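Local coordinates for Ice-binding protein isoform1a (PDB 7BWX) that binds ice, recognising its prism planes, and is a right-handed beta-helical protein that probably acts as an antifreeze in an Antarctic ascomycete, at residues V125-T136 against N152-L163. The protein carries 1 engineered substitution. Residues are numbered along the deposited sequence; the frame is centred on the assembly and turned at random.
With SO4 (sulfate ion), chain H.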
ATOM      1  N   VAL A 125      14.526   0.431   5.959  1.00 21.43           N
ATOM      2  CA  VAL A 125      13.534   0.023   4.927  1.00 20.79           C
ATOM      3  C   VAL A 125      12.912  -1.305   5.317  1.00 19.59           C
ATOM      4  O   VAL A 125      13.633  -2.206   5.839  1.00 18.44           O
ATOM      5  CB  VAL A 125      14.185  -0.008   3.530  1.00 21.83           C
ATOM      6  CG1 VAL A 125      13.260  -0.644   2.515  1.00 20.80           C
ATOM      7  CG2 VAL A 125      14.586   1.382   3.098  1.00 22.62           C
ATOM      8  N   TRP A 126      11.589  -1.419   5.104  1.00 18.23           N
ATOM      9  CA  TRP A 126      10.819  -2.664   5.239  1.00 17.08           C
ATOM     10  C   TRP A 126      10.235  -3.037   3.871  1.00 17.31           C
ATOM     11  O   TRP A 126       9.531  -2.210   3.242  1.00 16.61           O
ATOM     12  CB  TRP A 126       9.700  -2.577   6.257  1.00 17.42           C
ATOM     13  CG  TRP A 126      10.137  -2.371   7.669  1.00 19.37           C
ATOM     14  CD1 TRP A 126      10.220  -3.292   8.674  1.00 20.53           C
ATOM     15  CD2 TRP A 126      10.562  -1.124   8.219  1.00 18.14           C
ATOM     16  NE1 TRP A 126      10.666  -2.686   9.818  1.00 20.94           N
ATOM     17  CE2 TRP A 126      10.860  -1.351   9.572  1.00 20.61           C
ATOM     18  CE3 TRP A 126      10.698   0.148   7.698  1.00 18.43           C
ATOM     19  CZ2 TRP A 126      11.329  -0.327  10.396  1.00 21.86           C
ATOM     20  CZ3 TRP A 126      11.130   1.164   8.513  1.00 22.43           C
ATOM     21  CH2 TRP A 126      11.450   0.924   9.842  1.00 20.33           C
ATOM     22  N   VAL A 127      10.480  -4.264   3.455  1.00 15.96           N
ATOM     23  CA  VAL A 127       9.812  -4.855   2.266  1.00 16.06           C
ATOM     24  C   VAL A 127       9.174  -6.145   2.746  1.00 17.29           C
ATOM     25  O   VAL A 127       9.908  -7.072   3.136  1.00 16.95           O
ATOM     26  CB  VAL A 127      10.764  -5.088   1.083  1.00 17.10           C
ATOM     27  CG1 VAL A 127       9.976  -5.650  -0.079  1.00 17.93           C
ATOM     28  CG2 VAL A 127      11.524  -3.862   0.695  1.00 17.20           C
ATOM     29  N   PHE A 128       7.848  -6.177   2.765  1.00 16.39           N
ATOM     30  CA  PHE A 128       7.073  -7.376   3.054  1.00 16.10           C
ATOM     31  C   PHE A 128       6.764  -8.055   1.733  1.00 15.97           C
ATOM     32  O   PHE A 128       5.935  -7.546   0.982  1.00 15.97           O
ATOM     33  CB  PHE A 128       5.869  -7.016   3.901  1.00 16.89           C
ATOM     34  CG  PHE A 128       6.267  -6.560   5.286  1.00 17.09           C
ATOM     35  CD1 PHE A 128       6.430  -7.476   6.314  1.00 19.35           C
ATOM     36  CD2 PHE A 128       6.448  -5.219   5.557  1.00 19.13           C
ATOM     37  CE1 PHE A 128       6.827  -7.061   7.584  1.00 19.30           C
ATOM     38  CE2 PHE A 128       6.800  -4.784   6.827  1.00 21.08           C
ATOM     39  CZ  PHE A 128       6.997  -5.715   7.839  1.00 20.20           C
ATOM     40  N   GLN A 129       7.346  -9.238   1.553  1.00 15.64           N
ATOM     41  CA  GLN A 129       7.150 -10.085   0.351  1.00 16.39           C
ATOM     42  C   GLN A 129       6.054 -11.070   0.704  1.00 16.00           C
ATOM     43  O   GLN A 129       6.371 -12.136   1.330  1.00 16.50           O
ATOM     44  CB  GLN A 129       8.453 -10.770  -0.076  1.00 15.47           C
ATOM     45  CG  GLN A 129       9.585  -9.804  -0.352  1.00 16.39           C
ATOM     46  CD  GLN A 129      10.837 -10.553  -0.733  1.00 18.64           C
ATOM     47  OE1 GLN A 129      11.218 -11.506  -0.043  1.00 18.21           O
ATOM     48  NE2 GLN A 129      11.496 -10.117  -1.797  1.00 15.96           N
ATOM     49  N   LEU A 130       4.809 -10.710   0.413  1.00 15.35           N
ATOM     50  CA  LEU A 130       3.626 -11.532   0.739  1.00 15.54           C
ATOM     51  C   LEU A 130       3.246 -12.319  -0.517  1.00 17.88           C
ATOM     52  O   LEU A 130       2.814 -11.729  -1.496  1.00 16.60           O
ATOM     53  CB  LEU A 130       2.509 -10.628   1.257  1.00 16.04           C
ATOM     54  CG  LEU A 130       2.926  -9.641   2.350  1.00 17.88           C
ATOM     55  CD1 LEU A 130       1.751  -8.828   2.862  1.00 19.63           C
ATOM     56  CD2 LEU A 130       3.605 -10.340   3.523  1.00 17.46           C
ATOM     57  N   ALA A 131       3.525 -13.615  -0.544  1.00 17.35           N
ATOM     58  CA  ALA A 131       3.381 -14.397  -1.785  1.00 17.78           C
ATOM     59  C   ALA A 131       1.938 -14.355  -2.297  1.00 18.55           C
ATOM     60  O   ALA A 131       1.797 -14.464  -3.506  1.00 18.63           O
ATOM     61  CB  ALA A 131       3.842 -15.820  -1.605  1.00 20.69           C
ATOM     62  N   THR A 132       0.914 -14.306  -1.454  1.00 15.43           N
ATOM     63  CA  THR A 132      -0.489 -14.303  -1.921  1.00 16.38           C
ATOM     64  C   THR A 132      -1.223 -13.081  -1.346  1.00 17.22           C
ATOM     65  O   THR A 132      -0.861 -11.955  -1.727  1.00 16.61           O
ATOM     66  CB  THR A 132      -1.211 -15.627  -1.663  1.00 19.89           C
ATOM     67  OG1 THR A 132      -1.320 -15.877  -0.261  1.00 18.63           O
ATOM     68  CG2 THR A 132      -0.532 -16.788  -2.375  1.00 20.89           C
ATOM     69  N   THR A 133      -2.235 -13.297  -0.500  1.00 15.50           N
ATOM     70  CA  THR A 133      -3.144 -12.253  -0.003  1.00 15.53           C
ATOM     71  C   THR A 133      -2.590 -11.560   1.251  1.00 16.27           C
ATOM     72  O   THR A 133      -1.764 -12.152   2.032  1.00 16.85           O
ATOM     73  CB  THR A 133      -4.535 -12.833   0.253  1.00 15.85           C
ATOM     74  OG1 THR A 133      -4.325 -13.941   1.120  1.00 17.87           O
ATOM     75  CG2 THR A 133      -5.250 -13.258  -1.006  1.00 16.05           C
ATOM     76  N   LEU A 134      -3.026 -10.317   1.431  1.00 14.92           N
ATOM     77  CA  LEU A 134      -2.900  -9.566   2.693  1.00 16.68           C
ATOM     78  C   LEU A 134      -4.315  -9.217   3.097  1.00 16.13           C
ATOM     79  O   LEU A 134      -5.029  -8.580   2.315  1.00 15.45           O
ATOM     80  CB  LEU A 134      -2.039  -8.308   2.507  1.00 16.22           C
ATOM     81  CG  LEU A 134      -2.092  -7.327   3.693  1.00 17.16           C
ATOM     82  CD1 LEU A 134      -1.447  -7.912   4.927  1.00 17.20           C
ATOM     83  CD2 LEU A 134      -1.407  -6.031   3.330  1.00 18.59           C
ATOM     84  N   VAL A 135      -4.708  -9.618   4.288  1.00 15.67           N
ATOM     85  CA  VAL A 135      -5.981  -9.172   4.908  1.00 14.98           C
ATOM     86  C   VAL A 135      -5.650  -8.524   6.251  1.00 15.45           C
ATOM     87  O   VAL A 135      -5.018  -9.194   7.109  1.00 14.78           O
ATOM     88  CB  VAL A 135      -6.941 -10.342   5.091  1.00 15.43           C
ATOM     89  CG1 VAL A 135      -8.189  -9.886   5.845  1.00 17.67           C
ATOM     90  CG2 VAL A 135      -7.314 -10.980   3.757  1.00 15.89           C
ATOM     91  N   THR A 136      -6.038  -7.282   6.434  1.00 15.52           N
ATOM     92  CA  THR A 136      -5.955  -6.597   7.744  1.00 15.88           C
ATOM     93  C   THR A 136      -7.348  -6.637   8.342  1.00 16.01           C
ATOM     94  O   THR A 136      -8.362  -6.517   7.601  1.00 16.29           O
ATOM     95  CB  THR A 136      -5.296  -5.230   7.601  1.00 15.88           C
ATOM     96  OG1 THR A 136      -6.216  -4.296   7.014  1.00 15.85           O
ATOM     97  CG2 THR A 136      -4.004  -5.316   6.823  1.00 16.38           C
ATOM     98  N   ASN A 152       9.164   4.452   3.694  1.00 18.91           N
ATOM     99  CA  ASN A 152      10.232   3.426   3.572  1.00 18.21           C
ATOM    100  C   ASN A 152       9.676   2.038   3.875  1.00 17.22           C
ATOM    101  O   ASN A 152      10.487   1.097   4.048  1.00 17.10           O
ATOM    102  CB  ASN A 152      11.428   3.726   4.490  1.00 22.56           C
ATOM    103  CG  ASN A 152      12.257   4.920   4.052  1.00 23.86           C
ATOM    104  OD1 ASN A 152      12.166   5.389   2.927  1.00 25.69           O
ATOM    105  ND2 ASN A 152      13.139   5.355   4.931  1.00 24.80           N
ATOM    106  N   VAL A 153       8.348   1.885   3.825  1.00 14.94           N
ATOM    107  CA  VAL A 153       7.640   0.623   4.076  1.00 15.13           C
ATOM    108  C   VAL A 153       6.924   0.222   2.794  1.00 16.14           C
ATOM    109  O   VAL A 153       6.215   1.072   2.248  1.00 15.05           O
ATOM    110  CB  VAL A 153       6.656   0.832   5.234  1.00 15.45           C
ATOM    111  CG1 VAL A 153       5.826  -0.402   5.448  1.00 15.46           C
ATOM    112  CG2 VAL A 153       7.392   1.250   6.499  1.00 16.38           C
ATOM    113  N   PHE A 154       7.138  -1.005   2.333  1.00 15.35           N
ATOM    114  CA  PHE A 154       6.576  -1.556   1.073  1.00 15.16           C
ATOM    115  C   PHE A 154       5.896  -2.881   1.381  1.00 15.46           C
ATOM    116  O   PHE A 154       6.551  -3.830   1.899  1.00 16.32           O
ATOM    117  CB  PHE A 154       7.706  -1.719   0.054  1.00 16.41           C
ATOM    118  CG  PHE A 154       8.417  -0.424  -0.214  1.00 17.17           C
ATOM    119  CD1 PHE A 154       7.939   0.445  -1.179  1.00 17.62           C
ATOM    120  CD2 PHE A 154       9.541  -0.071   0.506  1.00 17.08           C
ATOM    121  CE1 PHE A 154       8.573   1.651  -1.432  1.00 18.58           C
ATOM    122  CE2 PHE A 154      10.161   1.148   0.268  1.00 17.44           C
ATOM    123  CZ  PHE A 154       9.682   2.003  -0.702  1.00 18.42           C
ATOM    124  N   TRP A 155       4.609  -2.934   1.102  1.00 13.77           N
ATOM    125  CA  TRP A 155       3.772  -4.141   1.181  1.00 13.58           C
ATOM    126  C   TRP A 155       3.644  -4.712  -0.243  1.00 14.00           C
ATOM    127  O   TRP A 155       2.914  -4.130  -1.054  1.00 14.42           O
ATOM    128  CB  TRP A 155       2.400  -3.807   1.758  1.00 13.49           C
ATOM    129  CG  TRP A 155       2.498  -3.179   3.104  1.00 15.91           C
ATOM    130  CD1 TRP A 155       2.504  -1.842   3.422  1.00 17.45           C
ATOM    131  CD2 TRP A 155       2.732  -3.887   4.325  1.00 16.52           C
ATOM    132  NE1 TRP A 155       2.659  -1.688   4.774  1.00 18.91           N
ATOM    133  CE2 TRP A 155       2.790  -2.924   5.355  1.00 17.11           C
ATOM    134  CE3 TRP A 155       2.786  -5.246   4.647  1.00 17.98           C
ATOM    135  CZ2 TRP A 155       2.999  -3.285   6.686  1.00 18.70           C
ATOM    136  CZ3 TRP A 155       3.024  -5.600   5.952  1.00 18.28           C
ATOM    137  CH2 TRP A 155       3.142  -4.625   6.951  1.00 19.59           C
ATOM    138  N   ILE A 156       4.445  -5.709  -0.568  1.00 14.84           N
ATOM    139  CA  ILE A 156       4.485  -6.311  -1.931  1.00 12.39           C
ATOM    140  C   ILE A 156       3.521  -7.481  -1.904  1.00 13.03           C
ATOM    141  O   ILE A 156       3.852  -8.574  -1.310  1.00 14.14           O
ATOM    142  CB  ILE A 156       5.909  -6.708  -2.347  1.00 12.76           C
ATOM    143  CG1 ILE A 156       6.911  -5.581  -2.142  1.00 12.65           C
ATOM    144  CG2 ILE A 156       5.901  -7.207  -3.783  1.00 14.48           C
ATOM    145  CD1 ILE A 156       6.601  -4.323  -2.893  1.00 14.52           C
ATOM    146  N   VAL A 157       2.293  -7.220  -2.338  1.00 11.86           N
ATOM    147  CA  VAL A 157       1.179  -8.179  -2.177  1.00 13.31           C
ATOM    148  C   VAL A 157       1.069  -9.018  -3.464  1.00 13.57           C
ATOM    149  O   VAL A 157       0.693  -8.448  -4.544  1.00 12.90           O
ATOM    150  CB  VAL A 157      -0.106  -7.436  -1.838  1.00 12.61           C
ATOM    151  CG1 VAL A 157      -1.281  -8.384  -1.719  1.00 12.91           C
ATOM    152  CG2 VAL A 157       0.041  -6.606  -0.551  1.00 14.72           C
ATOM    153  N   GLY A 158       1.331 -10.322  -3.329  1.00 15.46           N
ATOM    154  CA  GLY A 158       1.488 -11.265  -4.450  1.00 14.59           C
ATOM    155  C   GLY A 158       0.195 -11.467  -5.214  1.00 14.79           C
ATOM    156  O   GLY A 158       0.277 -11.681  -6.441  1.00 14.95           O
ATOM    157  N   SER A 159      -0.975 -11.336  -4.574  1.00 14.69           N
ATOM    158  CA  SER A 159      -2.288 -11.287  -5.275  1.00 14.01           C
ATOM    159  C   SER A 159      -3.049 -10.003  -4.884  1.00 14.83           C
ATOM    160  O   SER A 159      -2.722  -8.916  -5.448  1.00 13.70           O
ATOM    161  CB  SER A 159      -3.102 -12.528  -5.099  1.00 14.74           C
ATOM    162  OG  SER A 159      -3.344 -12.815  -3.717  1.00 16.26           O
ATOM    163  N   SER A 160      -3.975 -10.090  -3.919  1.00 13.63           N
ATOM    164  CA  SER A 160      -4.887  -8.982  -3.595  1.00 13.67           C
ATOM    165  C   SER A 160      -4.819  -8.648  -2.110  1.00 13.40           C
ATOM    166  O   SER A 160      -4.529  -9.542  -1.279  1.00 13.59           O
ATOM    167  CB  SER A 160      -6.284  -9.305  -4.033  1.00 15.31           C
ATOM    168  OG  SER A 160      -6.345  -9.438  -5.452  1.00 16.52           O
ATOM    169  N   ALA A 161      -5.038  -7.367  -1.807  1.00 13.17           N
ATOM    170  CA  ALA A 161      -5.052  -6.832  -0.440  1.00 12.44           C
ATOM    171  C   ALA A 161      -6.486  -6.462  -0.082  1.00 13.55           C
ATOM    172  O   ALA A 161      -7.179  -5.783  -0.893  1.00 12.97           O
ATOM    173  CB  ALA A 161      -4.125  -5.658  -0.289  1.00 13.22           C
ATOM    174  N   THR A 162      -6.875  -6.826   1.149  1.00 12.80           N
ATOM    175  CA  THR A 162      -8.151  -6.423   1.757  1.00 13.96           C
ATOM    176  C   THR A 162      -7.798  -5.660   3.035  1.00 14.51           C
ATOM    177  O   THR A 162      -7.243  -6.313   3.968  1.00 13.90           O
ATOM    178  CB  THR A 162      -9.043  -7.643   2.018  1.00 16.19           C
ATOM    179  OG1 THR A 162      -9.133  -8.468   0.864  1.00 16.57           O
ATOM    180  CG2 THR A 162     -10.418  -7.230   2.498  1.00 18.86           C
ATOM    181  N   LEU A 163      -8.087  -4.361   3.100  1.00 13.91           N
ATOM    182  CA  LEU A 163      -7.774  -3.570   4.313  1.00 16.05           C
ATOM    183  C   LEU A 163      -9.070  -3.479   5.137  1.00 15.09           C
ATOM    184  O   LEU A 163     -10.119  -3.032   4.623  1.00 15.44           O
ATOM    185  CB  LEU A 163      -7.178  -2.219   3.917  1.00 15.54           C
ATOM    186  CG  LEU A 163      -6.016  -2.280   2.927  1.00 14.92           C
ATOM    187  CD1 LEU A 163      -5.468  -0.900   2.686  1.00 16.29           C
ATOM    188  CD2 LEU A 163      -4.931  -3.229   3.434  1.00 16.07           C
TER
HETATM  189  S   SO4 H 302      -2.732 -19.251   0.369  1.00 55.85           S
HETATM  190  O1  SO4 H 302      -3.053 -17.961  -0.263  1.00 42.72           O
HETATM  191  O2  SO4 H 302      -3.913 -19.761   1.022  1.00 56.61           O
HETATM  192  O3  SO4 H 302      -2.281 -20.171  -0.662  1.00 61.84           O
HETATM  193  O4  SO4 H 302      -1.680 -19.132   1.387  1.00 45.84           O
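Phe-128 and Trp-155 form an offset stack inside the right-handed beta-helix, the six-membered ring of Trp-155 lying 4.3 Å from the Phe-128 ring between centroids, with planes only 10° apart. Followed outward, Phe-128 CB meets Trp-155 CE3 at 3.6 Å, Phe-128 CG sits 3.4 Å from Trp-155 CZ3, Phe-128 CD2 passes over the indole between CZ3 and CH2, and Phe-128 CE2 and, more distantly, CZ continue over Trp-155 CH2. Bridged in register, both residues project from the same face, and each CG lies anti to its carbonyl carbon (chi1 -68° in Phe-128), so the rings stay side by side. At the indole edge lies Leu-130 CD1, 4.1 Å from Trp-155 CE3. On the other face of this sheet, Val-127 CG1 touches Ile-156 CG1 at 3.7 Å. The backbones supply the evidence for successive coils: the axes of strands 126-130 and 153-157 approach to 4.7 Å and run parallel within 9°; 134-136 and 161-163 repeat this spacing. Phe-128 N donates to Phe-154 O at 2.8 Å, nearly straight. Strand 126-130 lies between 100-104 and 153-157, the latter followed by 172-175; Tyr-102 also meets the Phe-128 ring, Leu-116 and Leu-114 of strand 113-117 pack from across the coil, and Gln-129 NE2 is hydrogen-bonded to Gly-77 O in helix 61-79.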